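Local coordinates for protein kojibiose phosphorylase (Gut metagenome, PDB 6W0P) that belongs to glycosyl hydrolase family 65, joining an N-terminal beta-sandwich domain to a helix-rich central catalytic domain and a small C-terminal domain, at residues A[96-101]-A[133-138]; A[103-108]-A[126-131]; A[164-169]-A[236-241]; A[217-222]-A[243-248]. One frame throughout, in Å; residues are numbered along the deposited sequence.

Interaction 1: A[96-101]-A[133-138]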
# COMPACT_ATOMS: atom_id res chain seq x y z
N ILE A 96 -45.44 10.99 -8.41
CA ILE A 96 -46.60 11.77 -8.90
C ILE A 96 -46.82 11.44 -10.38
O ILE A 96 -45.86 11.50 -11.16
CB ILE A 96 -46.39 13.26 -8.62
CG1 ILE A 96 -46.22 13.50 -7.12
CG2 ILE A 96 -47.55 14.06 -9.20
CD1 ILE A 96 -45.93 14.94 -6.73
N ILE A 97 -48.06 11.05 -10.72
CA ILE A 97 -48.51 10.69 -12.10
C ILE A 97 -49.76 11.52 -12.44
O ILE A 97 -50.69 11.54 -11.63
CB ILE A 97 -48.75 9.18 -12.24
CG1 ILE A 97 -47.56 8.37 -11.74
CG2 ILE A 97 -49.13 8.80 -13.67
CD1 ILE A 97 -47.64 8.01 -10.27
N HIS A 98 -49.72 12.20 -13.58
CA HIS A 98 -50.86 12.91 -14.21
C HIS A 98 -51.14 12.27 -15.58
O HIS A 98 -50.28 12.40 -16.46
CB HIS A 98 -50.53 14.39 -14.37
CG HIS A 98 -51.62 15.21 -14.97
ND1 HIS A 98 -51.40 16.04 -16.05
CD2 HIS A 98 -52.92 15.36 -14.63
CE1 HIS A 98 -52.51 16.69 -16.33
NE2 HIS A 98 -53.46 16.28 -15.48
N GLU A 99 -52.27 11.60 -15.75
CA GLU A 99 -52.65 11.07 -17.09
C GLU A 99 -51.45 10.32 -17.69
O GLU A 99 -50.99 10.64 -18.83
CB GLU A 99 -53.08 12.25 -17.97
CG GLU A 99 -54.25 13.00 -17.37
CD GLU A 99 -54.65 14.25 -18.13
OE1 GLU A 99 -53.91 14.65 -19.06
OE2 GLU A 99 -55.70 14.82 -17.78
N ASP A 100 -50.91 9.39 -16.91
CA ASP A 100 -49.83 8.45 -17.32
C ASP A 100 -48.47 9.15 -17.55
O ASP A 100 -47.50 8.40 -17.78
CB ASP A 100 -50.26 7.62 -18.53
CG ASP A 100 -50.62 6.20 -18.10
OD1 ASP A 100 -51.81 5.80 -18.30
OD2 ASP A 100 -49.72 5.52 -17.55
N GLU A 101 -48.37 10.50 -17.43
CA GLU A 101 -47.07 11.23 -17.39
C GLU A 101 -46.59 11.30 -15.94
O GLU A 101 -47.36 11.80 -15.08
CB GLU A 101 -47.20 12.64 -17.98
CG GLU A 101 -45.93 13.45 -17.87
CD GLU A 101 -46.03 14.89 -18.32
OE1 GLU A 101 -45.03 15.62 -18.15
OE2 GLU A 101 -47.11 15.29 -18.84
N ASN A 133 -49.66 18.11 -20.10
CA ASN A 133 -50.79 18.10 -21.07
C ASN A 133 -51.43 19.49 -21.08
O ASN A 133 -50.76 20.45 -21.55
CB ASN A 133 -51.75 16.94 -20.80
CG ASN A 133 -51.10 15.61 -21.11
OD1 ASN A 133 -50.17 15.56 -21.92
ND2 ASN A 133 -51.55 14.55 -20.47
N GLN A 134 -52.66 19.60 -20.58
CA GLN A 134 -53.47 20.84 -20.71
C GLN A 134 -53.42 21.61 -19.38
O GLN A 134 -54.05 22.65 -19.31
CB GLN A 134 -54.92 20.51 -21.10
CG GLN A 134 -55.06 19.64 -22.35
CD GLN A 134 -54.15 20.09 -23.48
OE1 GLN A 134 -53.22 19.39 -23.88
NE2 GLN A 134 -54.41 21.29 -23.99
N ALA A 135 -52.71 21.07 -18.39
CA ALA A 135 -52.73 21.52 -16.98
C ALA A 135 -51.40 22.19 -16.62
O ALA A 135 -50.35 21.73 -17.13
CB ALA A 135 -53.00 20.36 -16.06
N LYS A 136 -51.49 23.23 -15.80
CA LYS A 136 -50.37 23.79 -15.01
C LYS A 136 -50.64 23.47 -13.53
O LYS A 136 -51.65 24.01 -12.98
CB LYS A 136 -50.24 25.29 -15.27
CG LYS A 136 -50.00 25.64 -16.73
CD LYS A 136 -49.54 27.05 -16.94
CE LYS A 136 -49.68 27.45 -18.39
NZ LYS A 136 -48.96 28.70 -18.69
N ILE A 137 -49.82 22.59 -12.94
CA ILE A 137 -49.94 22.19 -11.51
C ILE A 137 -48.75 22.76 -10.72
O ILE A 137 -47.58 22.34 -10.95
CB ILE A 137 -50.07 20.67 -11.39
CG1 ILE A 137 -50.96 20.09 -12.51
CG2 ILE A 137 -50.58 20.30 -10.00
CD1 ILE A 137 -51.23 18.61 -12.38
N LYS A 138 -49.03 23.71 -9.84
CA LYS A 138 -48.05 24.26 -8.87
C LYS A 138 -47.89 23.25 -7.72
O LYS A 138 -48.89 22.94 -7.04
CB LYS A 138 -48.50 25.65 -8.42
CG LYS A 138 -47.37 26.51 -7.90
CD LYS A 138 -47.85 27.59 -6.96
CE LYS A 138 -46.73 28.24 -6.17
NZ LYS A 138 -47.31 29.10 -5.12
O HOH W 1 -54.42 17.49 -18.83
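His98 lays its imidazole ring under Ile137, whose CD1 methyl stands over the ring centre, 4.3 Å from the centroid and 8° off the normal, a CH-pi contact. Glu99 CD covers the opposite face toward the rim, clasping the ring between a methyl and a carboxylate carbon. With CG anti to the backbone N (chi1 -179°), the ring projects toward strand 135-145, where its CE1 lies 3.7 Å from Ala135 CB. Both ring nitrogens are hydrogen-bonded, ND1 with Thr132 OG1 and NE2 with Thr165 OG1, which fixes the ring rotation. At the solvent-exposed end of the contact Asn133 ND2 donates to Glu99 OE1 at 2.8 Å (N-H...O 164°), carboxylate and amide lying nearly coplanar. The same OE1 accepts a second hydrogen bond from a water 2.9 Å away, which in turn takes one from Gln134 N. Glu101 turns to other partners: OE2 bonds Thr132 OG1 and OE1 bonds Trp130 NE1. A type I' turn from His98 to Glu101 joins strands 94-98 and 101-102 as a hairpin of the five-stranded sheet, whereas strand 135-145 belongs to the ten-stranded sheet, and Ile167 of strand 165-174 also packs on His98 and Ile137 between the two.

Interaction 2: A[103-108]-A[126-131]; sequences LDLNKV and RTFTWL
Leu103 reaches from its loop into the aromatic side chains of strand 123-132, touching both Trp130 and Phe128. Its CB starts over the six-membered part of the indole, 3.8 Å from Trp130 CH2. CG, anti to the backbone N (chi1 -178°), then splits the two methyls between the two aromatics. CD1 lies over the five-membered ring of Trp130, 3.6 Å from its centroid and 12° off the normal, a CH-pi contact. CD2 meets Phe128 in the plane of its ring, at the edge, 3.8 Å from CE1, the two side chains pointing tip to tip. A second leucine also packs on Phe128: Leu105 CD1 sits over the ring centre, 4.3 Å from the centroid. The same methyl abuts the guanidinium edge of Arg126, 3.8 Å from NH1. At the other end of the segment Val108 CB packs 3.5 Å from Trp130 NE1. Loop 103-108 holds its own shape, Asp104 OD1 accepting from Asn106 N in an Asx turn while Asp104 O takes Lys107 N and Val108 N. Arg126 finds its charge partners outside, Glu48 and Asp47, and Phe46 gives it a cation-pi neighbour. No hydrogen bond joins the two segments, so what holds them together is the fit of branched aliphatic groups against aromatic faces and edges.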
# COMPACT_ATOMS: atom_id res chain seq x y z
N LEU A 103 -44.21 12.71 -12.96
CA LEU A 103 -43.38 13.88 -12.58
C LEU A 103 -41.91 13.43 -12.43
O LEU A 103 -41.62 12.56 -11.58
CB LEU A 103 -43.92 14.52 -11.30
CG LEU A 103 -43.18 15.77 -10.82
CD1 LEU A 103 -43.25 16.89 -11.84
CD2 LEU A 103 -43.76 16.24 -9.50
N ASP A 104 -41.04 14.01 -13.25
CA ASP A 104 -39.57 13.83 -13.21
C ASP A 104 -38.95 15.06 -13.87
O ASP A 104 -39.16 15.22 -15.10
CB ASP A 104 -39.15 12.55 -13.94
CG ASP A 104 -37.65 12.35 -14.00
OD1 ASP A 104 -36.93 13.18 -13.41
OD2 ASP A 104 -37.20 11.37 -14.65
N LEU A 105 -38.25 15.91 -13.11
CA LEU A 105 -37.83 17.26 -13.61
C LEU A 105 -36.69 17.12 -14.63
O LEU A 105 -36.42 18.09 -15.30
CB LEU A 105 -37.42 18.15 -12.44
CG LEU A 105 -38.55 18.58 -11.50
CD1 LEU A 105 -38.05 19.64 -10.52
CD2 LEU A 105 -39.76 19.08 -12.26
N ASN A 106 -36.06 15.95 -14.75
CA ASN A 106 -35.05 15.65 -15.81
C ASN A 106 -35.75 15.42 -17.16
O ASN A 106 -35.07 15.53 -18.18
CB ASN A 106 -34.17 14.46 -15.44
CG ASN A 106 -32.99 14.25 -16.37
OD1 ASN A 106 -32.16 15.14 -16.54
ND2 ASN A 106 -32.91 13.08 -16.99
N LYS A 107 -37.06 15.13 -17.18
CA LYS A 107 -37.83 14.82 -18.43
C LYS A 107 -38.93 15.86 -18.69
O LYS A 107 -39.04 16.29 -19.82
CB LYS A 107 -38.41 13.40 -18.35
CG LYS A 107 -37.37 12.30 -18.50
CD LYS A 107 -37.94 10.89 -18.42
CE LYS A 107 -36.84 9.84 -18.37
NZ LYS A 107 -37.38 8.46 -18.39
N VAL A 108 -39.71 16.26 -17.69
CA VAL A 108 -41.00 16.99 -17.93
C VAL A 108 -40.73 18.48 -18.19
O VAL A 108 -39.59 18.91 -18.03
CB VAL A 108 -41.99 16.76 -16.78
CG1 VAL A 108 -42.28 15.27 -16.58
CG2 VAL A 108 -41.53 17.41 -15.48
N ARG A 126 -39.40 23.23 -1.71
CA ARG A 126 -39.18 23.21 -3.17
C ARG A 126 -40.53 23.48 -3.82
O ARG A 126 -41.49 22.77 -3.47
CB ARG A 126 -38.52 21.89 -3.57
CG ARG A 126 -37.69 21.97 -4.85
CD ARG A 126 -36.87 20.71 -5.06
NE ARG A 126 -37.62 19.52 -4.68
CZ ARG A 126 -38.16 18.63 -5.52
NH1 ARG A 126 -38.02 18.77 -6.83
NH2 ARG A 126 -38.84 17.60 -5.05
N THR A 127 -40.59 24.50 -4.67
CA THR A 127 -41.80 24.92 -5.43
C THR A 127 -41.48 24.85 -6.93
O THR A 127 -40.35 25.16 -7.32
CB THR A 127 -42.25 26.30 -4.94
OG1 THR A 127 -42.49 26.26 -3.53
CG2 THR A 127 -43.49 26.79 -5.65
N PHE A 128 -42.41 24.38 -7.76
CA PHE A 128 -42.28 24.43 -9.24
C PHE A 128 -43.66 24.23 -9.86
O PHE A 128 -44.58 23.71 -9.19
CB PHE A 128 -41.24 23.41 -9.71
CG PHE A 128 -41.49 22.02 -9.17
CD1 PHE A 128 -42.31 21.15 -9.85
CD2 PHE A 128 -40.94 21.61 -7.98
CE1 PHE A 128 -42.58 19.89 -9.34
CE2 PHE A 128 -41.20 20.35 -7.47
CZ PHE A 128 -42.03 19.50 -8.14
N THR A 129 -43.82 24.68 -11.11
CA THR A 129 -45.07 24.47 -11.86
C THR A 129 -44.82 23.43 -12.96
O THR A 129 -43.96 23.65 -13.83
CB THR A 129 -45.67 25.79 -12.35
OG1 THR A 129 -45.87 26.61 -11.19
CG2 THR A 129 -46.98 25.58 -13.08
N TRP A 130 -45.54 22.32 -12.87
CA TRP A 130 -45.52 21.18 -13.82
C TRP A 130 -46.47 21.50 -14.97
O TRP A 130 -47.69 21.65 -14.71
CB TRP A 130 -45.96 19.91 -13.08
CG TRP A 130 -45.81 18.64 -13.84
CD1 TRP A 130 -45.09 18.41 -14.98
CD2 TRP A 130 -46.39 17.39 -13.47
NE1 TRP A 130 -45.19 17.10 -15.34
CE2 TRP A 130 -45.98 16.45 -14.43
CE3 TRP A 130 -47.21 16.98 -12.42
CZ2 TRP A 130 -46.36 15.11 -14.37
CZ3 TRP A 130 -47.60 15.66 -12.36
CH2 TRP A 130 -47.18 14.74 -13.33
N LEU A 131 -45.92 21.65 -16.18
CA LEU A 131 -46.70 21.81 -17.43
C LEU A 131 -46.89 20.41 -18.02
O LEU A 131 -46.00 19.90 -18.68
CB LEU A 131 -45.96 22.77 -18.37
CG LEU A 131 -45.34 24.00 -17.71
CD1 LEU A 131 -44.76 24.94 -18.77
CD2 LEU A 131 -46.35 24.75 -16.85

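Interaction 3: A[164-169]-A[236-241]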
# COMPACT_ATOMS: atom_id res chain seq x y z
N ASP A 164 -59.46 21.73 -13.59
CA ASP A 164 -59.94 20.43 -13.04
C ASP A 164 -59.12 19.31 -13.70
O ASP A 164 -59.06 19.27 -14.94
CB ASP A 164 -61.44 20.21 -13.26
CG ASP A 164 -62.32 21.14 -12.44
OD1 ASP A 164 -61.85 21.64 -11.41
OD2 ASP A 164 -63.47 21.37 -12.86
N THR A 165 -58.47 18.47 -12.89
CA THR A 165 -57.76 17.25 -13.36
C THR A 165 -57.57 16.28 -12.19
O THR A 165 -57.79 16.67 -11.01
CB THR A 165 -56.41 17.60 -14.00
OG1 THR A 165 -55.90 16.41 -14.60
CG2 THR A 165 -55.39 18.14 -13.00
N ASP A 166 -57.15 15.07 -12.53
CA ASP A 166 -56.91 13.95 -11.59
C ASP A 166 -55.40 13.69 -11.58
O ASP A 166 -54.77 13.74 -12.66
CB ASP A 166 -57.66 12.68 -12.01
CG ASP A 166 -59.16 12.69 -11.75
OD1 ASP A 166 -59.65 13.66 -11.14
OD2 ASP A 166 -59.83 11.72 -12.18
N ILE A 167 -54.83 13.42 -10.41
CA ILE A 167 -53.41 12.98 -10.30
C ILE A 167 -53.37 11.80 -9.35
O ILE A 167 -54.30 11.64 -8.55
CB ILE A 167 -52.50 14.12 -9.80
CG1 ILE A 167 -52.70 14.39 -8.31
CG2 ILE A 167 -52.71 15.37 -10.64
CD1 ILE A 167 -51.67 15.33 -7.73
N LYS A 168 -52.28 11.04 -9.44
CA LYS A 168 -51.97 9.97 -8.48
C LYS A 168 -50.75 10.39 -7.67
O LYS A 168 -49.78 10.86 -8.27
CB LYS A 168 -51.71 8.65 -9.21
CG LYS A 168 -51.86 7.44 -8.30
CD LYS A 168 -50.96 6.28 -8.66
CE LYS A 168 -51.03 5.20 -7.60
NZ LYS A 168 -50.49 3.92 -8.09
N LEU A 169 -50.80 10.23 -6.35
CA LEU A 169 -49.66 10.47 -5.44
C LEU A 169 -49.39 9.17 -4.70
O LEU A 169 -50.38 8.58 -4.19
CB LEU A 169 -50.02 11.60 -4.48
CG LEU A 169 -49.07 11.83 -3.31
CD1 LEU A 169 -47.71 12.34 -3.77
CD2 LEU A 169 -49.69 12.79 -2.34
N GLU A 236 -55.50 8.77 -4.83
CA GLU A 236 -56.17 9.10 -6.11
C GLU A 236 -56.83 10.45 -5.87
O GLU A 236 -57.89 10.47 -5.25
CB GLU A 236 -57.22 8.06 -6.51
CG GLU A 236 -56.71 6.63 -6.58
CD GLU A 236 -55.72 6.35 -7.70
OE1 GLU A 236 -55.00 5.32 -7.60
OE2 GLU A 236 -55.67 7.15 -8.66
N LEU A 237 -56.17 11.53 -6.27
CA LEU A 237 -56.64 12.89 -5.94
C LEU A 237 -57.30 13.51 -7.17
O LEU A 237 -56.72 13.39 -8.28
CB LEU A 237 -55.47 13.74 -5.44
CG LEU A 237 -54.71 13.15 -4.24
CD1 LEU A 237 -53.47 13.95 -3.95
CD2 LEU A 237 -55.60 13.06 -3.01
N THR A 238 -58.44 14.16 -6.94
CA THR A 238 -59.09 15.08 -7.89
C THR A 238 -58.74 16.50 -7.47
O THR A 238 -59.07 16.88 -6.35
CB THR A 238 -60.59 14.79 -7.97
OG1 THR A 238 -60.61 13.40 -8.31
CG2 THR A 238 -61.33 15.62 -9.00
N LEU A 239 -58.05 17.23 -8.33
CA LEU A 239 -57.69 18.64 -8.10
C LEU A 239 -58.79 19.51 -8.69
O LEU A 239 -59.14 19.29 -9.87
CB LEU A 239 -56.34 18.94 -8.75
CG LEU A 239 -55.16 18.07 -8.32
CD1 LEU A 239 -53.88 18.59 -8.95
CD2 LEU A 239 -55.03 18.03 -6.80
N GLU A 240 -59.32 20.43 -7.90
CA GLU A 240 -60.25 21.49 -8.35
C GLU A 240 -59.39 22.69 -8.74
O GLU A 240 -58.51 23.09 -7.91
CB GLU A 240 -61.24 21.88 -7.26
CG GLU A 240 -61.95 20.69 -6.63
CD GLU A 240 -63.00 21.05 -5.58
OE1 GLU A 240 -63.42 22.24 -5.54
OE2 GLU A 240 -63.39 20.15 -4.81
N ALA A 241 -59.64 23.23 -9.94
CA ALA A 241 -58.98 24.43 -10.49
C ALA A 241 -58.85 25.51 -9.41
O ALA A 241 -59.87 25.83 -8.74
CB ALA A 241 -59.77 24.95 -11.67
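Ile167, Leu237 and Leu239 form the apolar centre of this antiparallel strand pair, part of the five-stranded sheet of the N-terminal beta-sandwich. Ile167 CG2 meets Leu239 CD1 at 3.8 Å, the two side chains crossing at about a right angle. CG1 of Ile167, set between the backbone N and the carbonyl carbon (chi1 74°), packs against Leu237 CB at 4.0 Å. Leu169 CB extends the patch to Leu237 CD1, and Thr165 shares this face. From the other sheet Phe159 of strand 152-161 packs on Ile167, Leu169 and Leu239, and Lys245 of strand 245-256 on Leu237 and Leu239. Between the strands the backbone ladder runs through two hydrogen-bonded pairs, Thr165 with Leu239 and Ile167 with Leu237, each giving two N-H...O bonds, and the pair Asp166 with Thr238 lies between them, where Asp166 CA adds a CA-H...O contact to Leu237 O. The other face is polar. Asp166 and Thr238 lie side by side there, pointing the same way, and Thr238 OG1 donates to Asp166 OD1 at 3.0 Å from well above the carboxylate plane. Glu236, bent at chi2, folds its carboxylate back over the aliphatic part of Lys168, with OE2 3.8 Å from CG; Lys168 NZ makes its salt bridge with Glu170. Past the last paired residues Asp164 holds the chain as it leaves the strand: its OD1 accepts from Ala241 N at 3.1 Å in an almost straight bond, 170° at the hydrogen, met nearly along the C-O axis.

Interaction 4: A[217-222]-A[243-248]; sequences TNLKED and KEKTIT
The backbones of Thr217 and Thr248 lie side by side, with CA atoms 5.4 Å apart and Thr217 CA only 3.1 Å from Thr248 O in a CA-H...O contact, before the two chains diverge. A weak bond from Asn218 N reaches the same carbonyl. From there the Asn218 side chain takes over: with CG between the backbone N and the carbonyl carbon (chi1 59°), its OD1 receives Thr248 N at 3.0 Å. That bond is straight at the hydrogen (173°), although the donor stands above the amide carbonyl plane. Asn218 ND2 donates to a water at 3.0 Å, and the Thr246 and Thr248 OG1 atoms share hydrogen bonds with this water as well. Ile247 CD1 touches Thr217 OG1 at 3.9 Å and packs against Leu219 CB at 4.1 Å. Leu219 and Lys245 meet tip to tip, the leucine methyls against CE and NZ. Thr217 OG1 also bonds Tyr235 OH. Segment 217-222 carries the chain from strand 210-217 of one sheet to strand 223-227 of the other, an intersheet connection typical of a beta-sandwich, with an asparagine side chain standing in for backbone as the strand pairing ends.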
# COMPACT_ATOMS: atom_id res chain seq x y z
N THR A 217 -50.63 9.86 7.69
CA THR A 217 -50.95 11.12 6.97
C THR A 217 -52.26 11.65 7.53
O THR A 217 -52.83 10.98 8.42
CB THR A 217 -50.94 10.92 5.44
OG1 THR A 217 -52.14 10.28 5.02
CG2 THR A 217 -49.76 10.10 4.95
N ASN A 218 -52.68 12.83 7.07
CA ASN A 218 -53.97 13.47 7.42
C ASN A 218 -54.98 13.18 6.30
O ASN A 218 -55.83 14.01 6.02
CB ASN A 218 -53.76 14.97 7.72
CG ASN A 218 -53.17 15.74 6.54
OD1 ASN A 218 -52.81 15.13 5.54
ND2 ASN A 218 -53.06 17.06 6.64
N LEU A 219 -54.89 12.04 5.64
CA LEU A 219 -55.85 11.69 4.57
C LEU A 219 -55.87 10.17 4.41
O LEU A 219 -54.78 9.56 4.23
CB LEU A 219 -55.44 12.41 3.27
CG LEU A 219 -56.41 12.27 2.10
CD1 LEU A 219 -57.74 12.97 2.38
CD2 LEU A 219 -55.80 12.83 0.82
N LYS A 220 -57.07 9.58 4.51
CA LYS A 220 -57.30 8.15 4.16
C LYS A 220 -56.79 7.91 2.73
O LYS A 220 -57.16 8.69 1.83
CB LYS A 220 -58.79 7.79 4.28
CG LYS A 220 -59.11 6.31 4.05
CD LYS A 220 -58.56 5.39 5.13
CE LYS A 220 -58.58 3.93 4.70
NZ LYS A 220 -58.24 3.03 5.82
N GLU A 221 -55.95 6.90 2.55
CA GLU A 221 -55.42 6.46 1.23
C GLU A 221 -56.49 5.63 0.50
O GLU A 221 -57.42 5.14 1.15
CB GLU A 221 -54.11 5.70 1.44
CG GLU A 221 -54.28 4.27 1.96
CD GLU A 221 -54.73 4.09 3.40
OE1 GLU A 221 -54.71 5.07 4.18
OE2 GLU A 221 -55.11 2.95 3.75
N ASP A 222 -56.35 5.50 -0.82
CA ASP A 222 -57.27 4.73 -1.69
C ASP A 222 -56.81 3.28 -1.65
O ASP A 222 -57.65 2.41 -1.74
CB ASP A 222 -57.30 5.31 -3.11
CG ASP A 222 -57.98 6.66 -3.19
OD1 ASP A 222 -59.20 6.71 -3.02
OD2 ASP A 222 -57.27 7.67 -3.37
N LYS A 243 -57.70 25.57 -6.44
CA LYS A 243 -57.92 25.17 -5.02
C LYS A 243 -56.78 24.26 -4.56
O LYS A 243 -56.62 23.17 -5.10
CB LYS A 243 -59.25 24.45 -4.82
CG LYS A 243 -59.66 24.28 -3.37
CD LYS A 243 -60.89 23.41 -3.17
CE LYS A 243 -61.24 23.21 -1.71
NZ LYS A 243 -62.64 22.74 -1.54
N GLU A 244 -56.02 24.69 -3.56
CA GLU A 244 -54.81 23.96 -3.13
C GLU A 244 -55.26 22.70 -2.38
O GLU A 244 -56.17 22.80 -1.56
CB GLU A 244 -53.93 24.88 -2.30
CG GLU A 244 -52.71 24.18 -1.77
CD GLU A 244 -51.92 25.08 -0.85
OE1 GLU A 244 -51.89 24.78 0.34
OE2 GLU A 244 -51.36 26.07 -1.35
N LYS A 245 -54.68 21.55 -2.72
CA LYS A 245 -54.90 20.26 -2.03
C LYS A 245 -53.57 19.89 -1.38
O LYS A 245 -52.58 19.77 -2.10
CB LYS A 245 -55.36 19.22 -3.06
CG LYS A 245 -55.55 17.82 -2.52
CD LYS A 245 -56.80 17.69 -1.68
CE LYS A 245 -56.91 16.35 -0.97
NZ LYS A 245 -57.51 16.49 0.39
N THR A 246 -53.55 19.75 -0.05
CA THR A 246 -52.31 19.48 0.72
C THR A 246 -52.49 18.15 1.44
O THR A 246 -53.59 17.90 1.84
CB THR A 246 -51.96 20.56 1.76
OG1 THR A 246 -52.88 20.52 2.84
CG2 THR A 246 -51.99 21.96 1.20
N ILE A 247 -51.41 17.41 1.63
CA ILE A 247 -51.33 16.24 2.53
C ILE A 247 -50.06 16.40 3.38
O ILE A 247 -49.07 16.94 2.86
CB ILE A 247 -51.35 14.94 1.71
CG1 ILE A 247 -51.31 13.69 2.58
CG2 ILE A 247 -50.24 14.91 0.68
CD1 ILE A 247 -51.58 12.40 1.80
N THR A 248 -50.11 15.98 4.65
CA THR A 248 -48.93 15.96 5.55
C THR A 248 -48.55 14.52 5.85
O THR A 248 -49.44 13.76 6.28
CB THR A 248 -49.22 16.75 6.83
OG1 THR A 248 -49.62 18.03 6.38
CG2 THR A 248 -48.02 16.82 7.76
O HOH W 2 -51.53 18.87 4.75

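Overall arrangement
All four contacts lie in the N-terminal beta-sandwich. Interaction 2 is the buried one, apolar and aromatic; interactions 1, 3 and 4 have buried residues on one side and polar, exposed ones on the other. Interaction 3 is a strand pair inside the five-stranded sheet, interaction 1 runs between the sheets, and interaction 4 lies where strands 210-217 and 245-256 of the ten-stranded sheet part; 1 and 4 each include a bridging water. Interaction 2 is nested in the loop closed by interaction 1, and Ile96 O to Leu103 N joins them. Interactions 1 and 3 meet through neighbouring strands 94-98 and 165-174, bonded through Ile97 O and Lys168 N. The segments of 3 and 4 alternate along the chain, touching through Leu169 and Ile247.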